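Local coordinates for nitrate reductase (Ulva prolifera, PDB 5YLY), which probably catalyses the NADH-dependent reduction of nitrate to nitrite in nitrate assimilation, and is represented here by its FAD-binding cytochrome b5 reductase domain, at residues 167-171 and 172-176; 241-245 and 246-250; 42-45 and 46-50. All coordinates share one frame; numbering follows the deposited sequence.

Contact 1 (167-171 and 172-176); sequences MIAGG and TGLTP. With FAD (flavin-adenine dinucleotide), chain C.
G171 turns the chain with a positive phi (50°) and lets G170 reach over it to G173. That backbone shape favours glycine, and a side chain at G171 would run into T172 N. G173 N donates to G170 O at 2.8 Å. A weak bond follows from L174 N to G171 O. A side chain at G173 would also be blocked, because a CB there would strike G170 O. A169 lies beside the turn. Its CB comes within 3.7 Å of G173 O and also touches L174 CA.

The turn and the start of the helix present three residues to the flavin. T172 stands over the face of the isoalloxazine, with its CB 3.3 Å from FAD N1. Its chi1 of 61° turns OG1 to FAD C1' and CG2 to within 3.5 Å of FAD O2. Replacing this threonine by alanine keeps CB over the ring, but is likely to leave FAD O2 and C1' without the contacts of CG2 and OG1 and to open a gap beside them. T175 OG1 donates to FAD O4 at 2.7 Å; T91 O is a weaker second partner that must compete for the same proton. P176 CG meets the benzenoid end, 3.8 Å from FAD C6.

The sequence GGTGLTP has the glycine-rich character found after the first strand of the NAD-binding domain in the ferredoxin reductase family. There it commonly helps to bind the nicotinamide nucleotide, which is consistent with its place beside the flavin. The segment links strand 164-170 to helix 174-185 in a beta-alpha-beta unit completed by strand 193-200. Y198 of that last strand bonds to G171 O through its OH and packs on A169 and L174. M177 of the helix lies on A169.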
loop_
_atom_site.group_PDB
_atom_site.type_symbol
_atom_site.label_atom_id
_atom_site.label_comp_id
_atom_site.label_asym_id
_atom_site.label_seq_id
_atom_site.Cartn_x
_atom_site.Cartn_y
_atom_site.Cartn_z
ATOM N N MET A 167 -0.508 9.507 -6.205
ATOM C CA MET A 167 -0.824 8.519 -5.193
ATOM C C MET A 167 -1.072 9.215 -3.883
ATOM O O MET A 167 -0.249 10.030 -3.441
ATOM C CB MET A 167 0.339 7.529 -5.033
ATOM C CG MET A 167 0.675 6.812 -6.311
ATOM S SD MET A 167 2.056 5.728 -6.041
ATOM C CE MET A 167 2.001 4.872 -7.546
ATOM N N ILE A 168 -2.219 8.922 -3.269
ATOM C CA ILE A 168 -2.505 9.487 -1.965
ATOM C C ILE A 168 -2.728 8.320 -1.023
ATOM O O ILE A 168 -3.644 7.525 -1.233
ATOM C CB ILE A 168 -3.679 10.495 -1.914
ATOM C CG1 ILE A 168 -3.577 11.585 -3.008
ATOM C CG2 ILE A 168 -3.795 11.090 -0.500
ATOM C CD1 ILE A 168 -4.816 12.632 -2.937
ATOM N N ALA A 169 -1.909 8.248 0.014
ATOM C CA ALA A 169 -2.012 7.206 1.019
ATOM C C ALA A 169 -2.130 7.789 2.399
ATOM O O ALA A 169 -1.548 8.833 2.692
ATOM C CB ALA A 169 -0.781 6.295 0.952
ATOM N N GLY A 170 -2.819 7.055 3.255
ATOM C CA GLY A 170 -2.939 7.348 4.679
ATOM C C GLY A 170 -2.593 6.089 5.447
ATOM O O GLY A 170 -3.097 5.017 5.110
ATOM N N GLY A 171 -1.682 6.195 6.413
ATOM C CA GLY A 171 -1.270 5.085 7.275
ATOM C C GLY A 171 -0.886 3.806 6.550
ATOM O O GLY A 171 0.016 3.809 5.713
ATOM N N THR A 172 -1.630 2.706 6.828
ATOM C CA THR A 172 -1.385 1.388 6.193
ATOM C C THR A 172 -1.781 1.368 4.704
ATOM O O THR A 172 -1.395 0.437 3.985
ATOM C CB THR A 172 -2.058 0.251 6.996
ATOM O OG1 THR A 172 -3.460 0.449 7.040
ATOM C CG2 THR A 172 -1.495 0.102 8.401
ATOM N N GLY A 173 -2.451 2.428 4.233
ATOM C CA GLY A 173 -2.776 2.578 2.813
ATOM C C GLY A 173 -1.536 2.731 1.946
ATOM O O GLY A 173 -1.620 2.744 0.710
ATOM N N LEU A 174 -0.353 2.851 2.575
ATOM C CA LEU A 174 0.855 2.965 1.790
ATOM C C LEU A 174 1.213 1.743 0.930
ATOM O O LEU A 174 1.705 1.941 -0.181
ATOM C CB LEU A 174 2.083 3.347 2.666
ATOM C CG LEU A 174 3.384 3.486 1.858
ATOM C CD1 LEU A 174 3.429 4.750 0.997
ATOM C CD2 LEU A 174 4.620 3.247 2.702
ATOM N N THR A 175 1.085 0.500 1.447
ATOM C CA THR A 175 1.630 -0.669 0.696
ATOM C C THR A 175 0.981 -0.873 -0.687
ATOM O O THR A 175 1.765 -1.172 -1.596
ATOM C CB THR A 175 1.667 -1.919 1.527
ATOM O OG1 THR A 175 0.349 -2.234 1.937
ATOM C CG2 THR A 175 2.587 -1.755 2.756
ATOM N N PRO A 176 -0.319 -0.579 -0.960
ATOM C CA PRO A 176 -0.783 -0.658 -2.360
ATOM C C PRO A 176 -0.020 0.332 -3.243
ATOM O O PRO A 176 0.289 0.005 -4.373
ATOM C CB PRO A 176 -2.276 -0.316 -2.248
ATOM C CG PRO A 176 -2.658 -0.794 -0.857
ATOM C CD PRO A 176 -1.456 -0.315 -0.055
HETATM P PA FAD C . -9.062 -3.966 13.683
HETATM O O1A FAD C . -9.444 -4.906 14.764
HETATM O O2A FAD C . -9.755 -4.210 12.363
HETATM O O5B FAD C . -9.303 -2.455 14.226
HETATM C C5B FAD C . -9.918 -1.469 13.369
HETATM C C4B FAD C . -9.132 -0.181 13.404
HETATM O O4B FAD C . -8.993 0.300 14.760
HETATM C C3B FAD C . -7.702 -0.257 12.892
HETATM O O3B FAD C . -7.643 -0.280 11.467
HETATM C C2B FAD C . -7.083 1.004 13.501
HETATM O O2B FAD C . -7.291 2.154 12.690
HETATM C C1B FAD C . -7.844 1.134 14.836
HETATM N N9A FAD C . -7.063 0.767 16.018
HETATM C C8A FAD C . -7.231 -0.346 16.801
HETATM N N7A FAD C . -6.366 -0.446 17.783
HETATM C C5A FAD C . -5.564 0.674 17.630
HETATM C C6A FAD C . -4.417 1.126 18.318
HETATM N N6A FAD C . -3.751 0.389 19.211
HETATM N N1A FAD C . -3.876 2.305 17.935
HETATM C C2A FAD C . -4.420 2.958 16.899
HETATM N N3A FAD C . -5.464 2.603 16.143
HETATM C C4A FAD C . -5.994 1.444 16.560
HETATM N N1 FAD C . -2.151 -3.061 6.946
HETATM C C2 FAD C . -0.818 -3.261 7.193
HETATM O O2 FAD C . -0.373 -3.168 8.346
HETATM N N3 FAD C . 0.044 -3.575 6.129
HETATM C C4 FAD C . -0.326 -3.703 4.792
HETATM O O4 FAD C . 0.477 -4.065 3.955
HETATM C C4X FAD C . -1.744 -3.456 4.537
HETATM N N5 FAD C . -2.172 -3.517 3.298
HETATM C C5X FAD C . -3.519 -3.241 3.055
HETATM C C6 FAD C . -3.982 -3.271 1.731
HETATM C C7 FAD C . -5.319 -3.007 1.434
HETATM C C7M FAD C . -5.760 -3.020 -0.008
HETATM C C8 FAD C . -6.227 -2.699 2.485
HETATM C C8M FAD C . -7.698 -2.455 2.205
HETATM C C9 FAD C . -5.761 -2.648 3.798
HETATM C C9A FAD C . -4.418 -2.923 4.093
HETATM N N10 FAD C . -3.916 -2.911 5.432
HETATM C C10 FAD C . -2.582 -3.149 5.691
HETATM C "C1'" FAD C . -4.813 -2.789 6.596
HETATM C "C2'" FAD C . -5.315 -4.142 7.103
HETATM O "O2'" FAD C . -6.286 -4.690 6.208
HETATM C "C3'" FAD C . -5.926 -4.061 8.502
HETATM O "O3'" FAD C . -7.018 -3.148 8.501
HETATM C "C4'" FAD C . -4.924 -3.723 9.609
HETATM O "O4'" FAD C . -3.953 -4.766 9.688
HETATM C "C5'" FAD C . -5.565 -3.535 10.971
HETATM O "O5'" FAD C . -6.444 -4.650 11.228
HETATM P P FAD C . -6.665 -5.220 12.717
HETATM O O1P FAD C . -7.483 -6.452 12.648
HETATM O O2P FAD C . -5.349 -5.305 13.450
HETATM O O3P FAD C . -7.495 -4.038 13.380
#

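Contact 2 (241-245 and 246-250); sequences GFIDL and DMCER
D244 OD1 is gripped by two donors at the start of helix 245-251. M247 N gives it a hydrogen bond of 3.0 Å, meeting the oxygen nearly along its C-O axis. Water 1 donates to the same atom at 2.9 Å. D244 is the N-cap. Its chi1 of 65° folds the carboxylate back over the helix start. The side chains of D244 and M247 cross at about a right angle. Water 1 also accepts from R250 NH2, at the edge of the guanidinium and in its plane. R250 NE makes a long salt bridge to D246 OD1, and NH2 is bonded to S239 OG.

I243, M247 and C248 pack beside the cap. I243 CG2 comes 3.4 Å from C248 SG. M247 bends at chi3 (-59°), bringing CE to 3.5 Å from F242 O and SD against I243 CA. I243 and M247 also pack on L197 of strand 193-200. Separately, L245 makes a CH contact on a carboxylate, with its CG 3.7 Å from E249 OE2; that carboxylate has its salt bridge with R254.

The first turn is closed by C248 N to D244 O and E249 N to L245 O. The N-cap satisfies an amide that has no helical carbonyl before it. The helix start would probably favour the negative charge of D244, and the water-linked R250 is likely to add to this.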
loop_
_atom_site.group_PDB
_atom_site.type_symbol
_atom_site.label_atom_id
_atom_site.label_comp_id
_atom_site.label_asym_id
_atom_site.label_seq_id
_atom_site.Cartn_x
_atom_site.Cartn_y
_atom_site.Cartn_z
ATOM N N GLY A 241 -1.119 18.972 9.405
ATOM C CA GLY A 241 -2.576 18.939 9.345
ATOM C C GLY A 241 -3.134 18.037 8.272
ATOM O O GLY A 241 -2.405 17.230 7.698
ATOM N N PHE A 242 -4.436 18.169 8.005
ATOM C CA PHE A 242 -5.140 17.355 7.015
ATOM C C PHE A 242 -4.802 17.765 5.588
ATOM O O PHE A 242 -4.498 18.938 5.328
ATOM C CB PHE A 242 -6.669 17.447 7.205
ATOM C CG PHE A 242 -7.184 17.188 8.602
ATOM C CD1 PHE A 242 -6.920 15.982 9.245
ATOM C CD2 PHE A 242 -7.976 18.130 9.253
ATOM C CE1 PHE A 242 -7.411 15.740 10.536
ATOM C CE2 PHE A 242 -8.467 17.886 10.536
ATOM C CZ PHE A 242 -8.179 16.694 11.171
ATOM N N ILE A 243 -4.911 16.800 4.659
ATOM C CA ILE A 243 -4.726 17.050 3.236
ATOM C C ILE A 243 -5.775 18.124 2.819
ATOM O O ILE A 243 -6.949 18.002 3.166
ATOM C CB ILE A 243 -4.868 15.730 2.444
ATOM C CG1 ILE A 243 -3.731 14.729 2.816
ATOM C CG2 ILE A 243 -4.896 15.985 0.943
ATOM C CD1 ILE A 243 -3.927 13.318 2.354
ATOM N N ASP A 244 -5.318 19.209 2.171
ATOM C CA ASP A 244 -6.172 20.284 1.672
ATOM C C ASP A 244 -5.790 20.594 0.222
ATOM O O ASP A 244 -4.864 19.966 -0.309
ATOM C CB ASP A 244 -6.149 21.530 2.592
ATOM C CG ASP A 244 -4.835 22.300 2.733
ATOM O OD1 ASP A 244 -3.838 21.916 2.081
ATOM O OD2 ASP A 244 -4.808 23.289 3.491
ATOM N N LEU A 245 -6.516 21.511 -0.434
ATOM C CA LEU A 245 -6.247 21.853 -1.837
ATOM C C LEU A 245 -4.812 22.315 -2.063
ATOM O O LEU A 245 -4.184 21.860 -3.014
ATOM C CB LEU A 245 -7.247 22.903 -2.377
ATOM C CG LEU A 245 -7.110 23.260 -3.869
ATOM C CD1 LEU A 245 -7.311 22.046 -4.773
ATOM C CD2 LEU A 245 -8.054 24.393 -4.258
ATOM N N ASP A 246 -4.303 23.222 -1.196
ATOM C CA ASP A 246 -2.934 23.757 -1.273
ATOM C C ASP A 246 -1.904 22.631 -1.221
ATOM O O ASP A 246 -0.979 22.614 -2.024
ATOM C CB ASP A 246 -2.661 24.753 -0.133
ATOM C CG ASP A 246 -1.980 26.024 -0.587
ATOM O OD1 ASP A 246 -0.839 25.936 -1.101
ATOM O OD2 ASP A 246 -2.609 27.104 -0.478
ATOM N N MET A 247 -2.080 21.681 -0.294
ATOM C CA MET A 247 -1.172 20.554 -0.174
ATOM C C MET A 247 -1.211 19.667 -1.420
ATOM O O MET A 247 -0.150 19.236 -1.893
ATOM C CB MET A 247 -1.477 19.741 1.076
ATOM C CG MET A 247 -0.353 18.790 1.451
ATOM S SD MET A 247 -0.837 17.782 2.873
ATOM C CE MET A 247 -1.170 19.051 4.100
ATOM N N CYS A 248 -2.430 19.409 -1.960
ATOM C CA CYS A 248 -2.579 18.601 -3.181
ATOM C C CYS A 248 -1.931 19.310 -4.372
ATOM O O CYS A 248 -1.302 18.651 -5.190
ATOM C CB CYS A 248 -4.050 18.288 -3.454
ATOM S SG CYS A 248 -4.806 17.158 -2.253
ATOM N N GLU A 249 -2.071 20.652 -4.466
ATOM C CA GLU A 249 -1.467 21.403 -5.576
ATOM C C GLU A 249 0.060 21.423 -5.480
ATOM O O GLU A 249 0.740 21.417 -6.505
ATOM C CB GLU A 249 -2.040 22.832 -5.672
ATOM C CG GLU A 249 -3.482 22.857 -6.157
ATOM C CD GLU A 249 -4.210 24.191 -6.116
ATOM O OE1 GLU A 249 -3.825 25.073 -5.309
ATOM O OE2 GLU A 249 -5.204 24.333 -6.868
ATOM N N ARG A 250 0.597 21.476 -4.259
ATOM C CA ARG A 250 2.054 21.468 -4.083
ATOM C C ARG A 250 2.671 20.096 -4.364
ATOM O O ARG A 250 3.719 20.009 -4.992
ATOM C CB ARG A 250 2.456 21.952 -2.675
ATOM C CG ARG A 250 2.210 23.461 -2.474
ATOM C CD ARG A 250 2.722 23.993 -1.143
ATOM N NE ARG A 250 1.850 23.637 -0.018
ATOM C CZ ARG A 250 2.104 22.664 0.854
ATOM N NH1 ARG A 250 3.206 21.934 0.740
ATOM N NH2 ARG A 250 1.257 22.415 1.847
HETATM O O HOH W 1 -1.416 22.891 3.263
#

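Contact 3 (42-45 and 46-50); sequences IKIS and HDVTL
I44 and V48 lean together on one side of a tight hairpin, their side chains crossing obliquely with I44 CB 4.1 Å from V48 CG1. I44 CD1 reaches further along, to 3.9 Å from L50 CB. V105 of strand 101-107 packs against all three residues. S45 meets V48 from the turn end. A chi1 of 60° brings S45 OG to 3.4 Å from V48 CG2.

K43 and T49 point to the other face as a non-hydrogen-bonded pair. Water 3 joins them: it accepts from K43 NZ at 3.0 Å and donates to T49 OG1. T49 OG1 is also bonded to E128. In the turn, D47 CG lies 3.6 Å above the H46 ring, nearer its edge than its centre, while D47 OD2 forms a salt bridge with K107.

V48 O accepts from both I44 N, at 2.8 Å, and S45 N, so two residues face one: a classic beta bulge. I42 and L50 form a hydrogen-bonded pair beyond it. A type I turn from S45 to V48 closes the hairpin of strands 34-43 and 48-54, within the antiparallel barrel typical of FAD-binding domains in the ferredoxin reductase family.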
loop_
_atom_site.group_PDB
_atom_site.type_symbol
_atom_site.label_atom_id
_atom_site.label_comp_id
_atom_site.label_asym_id
_atom_site.label_seq_id
_atom_site.Cartn_x
_atom_site.Cartn_y
_atom_site.Cartn_z
ATOM N N ILE A 42 10.424 -10.521 11.503
ATOM C CA ILE A 42 11.507 -9.576 11.766
ATOM C C ILE A 42 11.008 -8.173 12.149
ATOM O O ILE A 42 10.276 -7.575 11.381
ATOM C CB ILE A 42 12.379 -9.500 10.485
ATOM C CG1 ILE A 42 12.974 -10.908 10.116
ATOM C CG2 ILE A 42 13.524 -8.459 10.664
ATOM C CD1 ILE A 42 13.511 -10.975 8.684
ATOM N N LYS A 43 11.401 -7.679 13.304
ATOM C CA LYS A 43 10.962 -6.349 13.734
ATOM C C LYS A 43 11.559 -5.264 12.859
ATOM O O LYS A 43 12.770 -5.251 12.627
ATOM C CB LYS A 43 11.396 -6.067 15.158
ATOM C CG LYS A 43 10.717 -6.898 16.192
ATOM C CD LYS A 43 10.976 -6.241 17.577
ATOM C CE LYS A 43 10.229 -6.955 18.661
ATOM N NZ LYS A 43 8.756 -6.893 18.462
ATOM N N ILE A 44 10.712 -4.339 12.404
ATOM C CA ILE A 44 11.195 -3.162 11.671
ATOM C C ILE A 44 11.354 -2.054 12.704
ATOM O O ILE A 44 12.338 -1.309 12.714
ATOM C CB ILE A 44 10.229 -2.794 10.539
ATOM C CG1 ILE A 44 10.419 -3.822 9.395
ATOM C CG2 ILE A 44 10.464 -1.350 10.043
ATOM C CD1 ILE A 44 9.345 -3.808 8.339
ATOM N N SER A 45 10.354 -1.936 13.550
ATOM C CA SER A 45 10.377 -0.986 14.654
ATOM C C SER A 45 9.551 -1.572 15.780
ATOM O O SER A 45 9.084 -2.709 15.641
ATOM C CB SER A 45 9.900 0.384 14.191
ATOM O OG SER A 45 8.586 0.294 13.697
ATOM N N HIS A 46 9.400 -0.848 16.920
ATOM C CA HIS A 46 8.685 -1.375 18.088
ATOM C C HIS A 46 7.269 -1.864 17.772
ATOM O O HIS A 46 6.828 -2.802 18.417
ATOM C CB HIS A 46 8.677 -0.387 19.275
ATOM C CG HIS A 46 7.611 0.670 19.193
ATOM N ND1 HIS A 46 7.820 1.861 18.516
ATOM C CD2 HIS A 46 6.357 0.671 19.698
ATOM C CE1 HIS A 46 6.702 2.557 18.661
ATOM N NE2 HIS A 46 5.786 1.870 19.346
ATOM N N ASP A 47 6.572 -1.258 16.785
ATOM C CA ASP A 47 5.205 -1.677 16.450
ATOM C C ASP A 47 4.988 -1.983 14.976
ATOM O O ASP A 47 3.836 -1.952 14.516
ATOM C CB ASP A 47 4.184 -0.646 16.943
ATOM C CG ASP A 47 4.263 0.728 16.302
ATOM O OD1 ASP A 47 5.227 0.979 15.533
ATOM O OD2 ASP A 47 3.396 1.568 16.605
ATOM N N VAL A 48 6.086 -2.239 14.211
ATOM C CA VAL A 48 5.999 -2.637 12.806
ATOM C C VAL A 48 6.816 -3.912 12.667
ATOM O O VAL A 48 7.989 -3.936 13.070
ATOM C CB VAL A 48 6.444 -1.550 11.788
ATOM C CG1 VAL A 48 6.251 -2.038 10.346
ATOM C CG2 VAL A 48 5.688 -0.234 12.024
ATOM N N THR A 49 6.185 -4.970 12.142
ATOM C CA THR A 49 6.850 -6.256 11.933
ATOM C C THR A 49 6.750 -6.690 10.507
ATOM O O THR A 49 5.695 -6.515 9.872
ATOM C CB THR A 49 6.277 -7.323 12.887
ATOM O OG1 THR A 49 6.483 -6.900 14.247
ATOM C CG2 THR A 49 6.940 -8.719 12.684
ATOM N N LEU A 50 7.845 -7.303 9.994
ATOM C CA LEU A 50 7.844 -7.908 8.657
ATOM C C LEU A 50 7.628 -9.406 8.858
ATOM O O LEU A 50 8.332 -10.039 9.659
ATOM C CB LEU A 50 9.168 -7.662 7.896
ATOM C CG LEU A 50 9.174 -8.237 6.470
ATOM C CD1 LEU A 50 9.861 -7.300 5.446
ATOM C CD2 LEU A 50 9.747 -9.702 6.444
HETATM O O HOH W 2 7.418 -4.983 15.907
HETATM O O HOH W 3 7.985 -8.624 16.089
HETATM O O HOH W 4 8.339 -4.416 19.912
#

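In the fold
Along the chain contact 3 comes first, then contact 1, then contact 2. Contact 3 belongs to the antiparallel sheet of the FAD-binding domain. Contacts 1 and 2 belong to the NAD-binding domain with its parallel sheet. Their centres lie about 16 Å apart, and they touch where I168 CG2 packs on I243 CD1 at 3.6 Å. Contact 1 lies about 5 Å from the centre of the molecule. Its centre is about 18 Å from that of contact 3, with nearest atoms about 8 Å apart. Contacts 2 and 3 are about 30 Å apart between centres. At contact 1 the NAD-binding domain touches the flavin, through T172, T175 and P176, while contact 2 lies farther out.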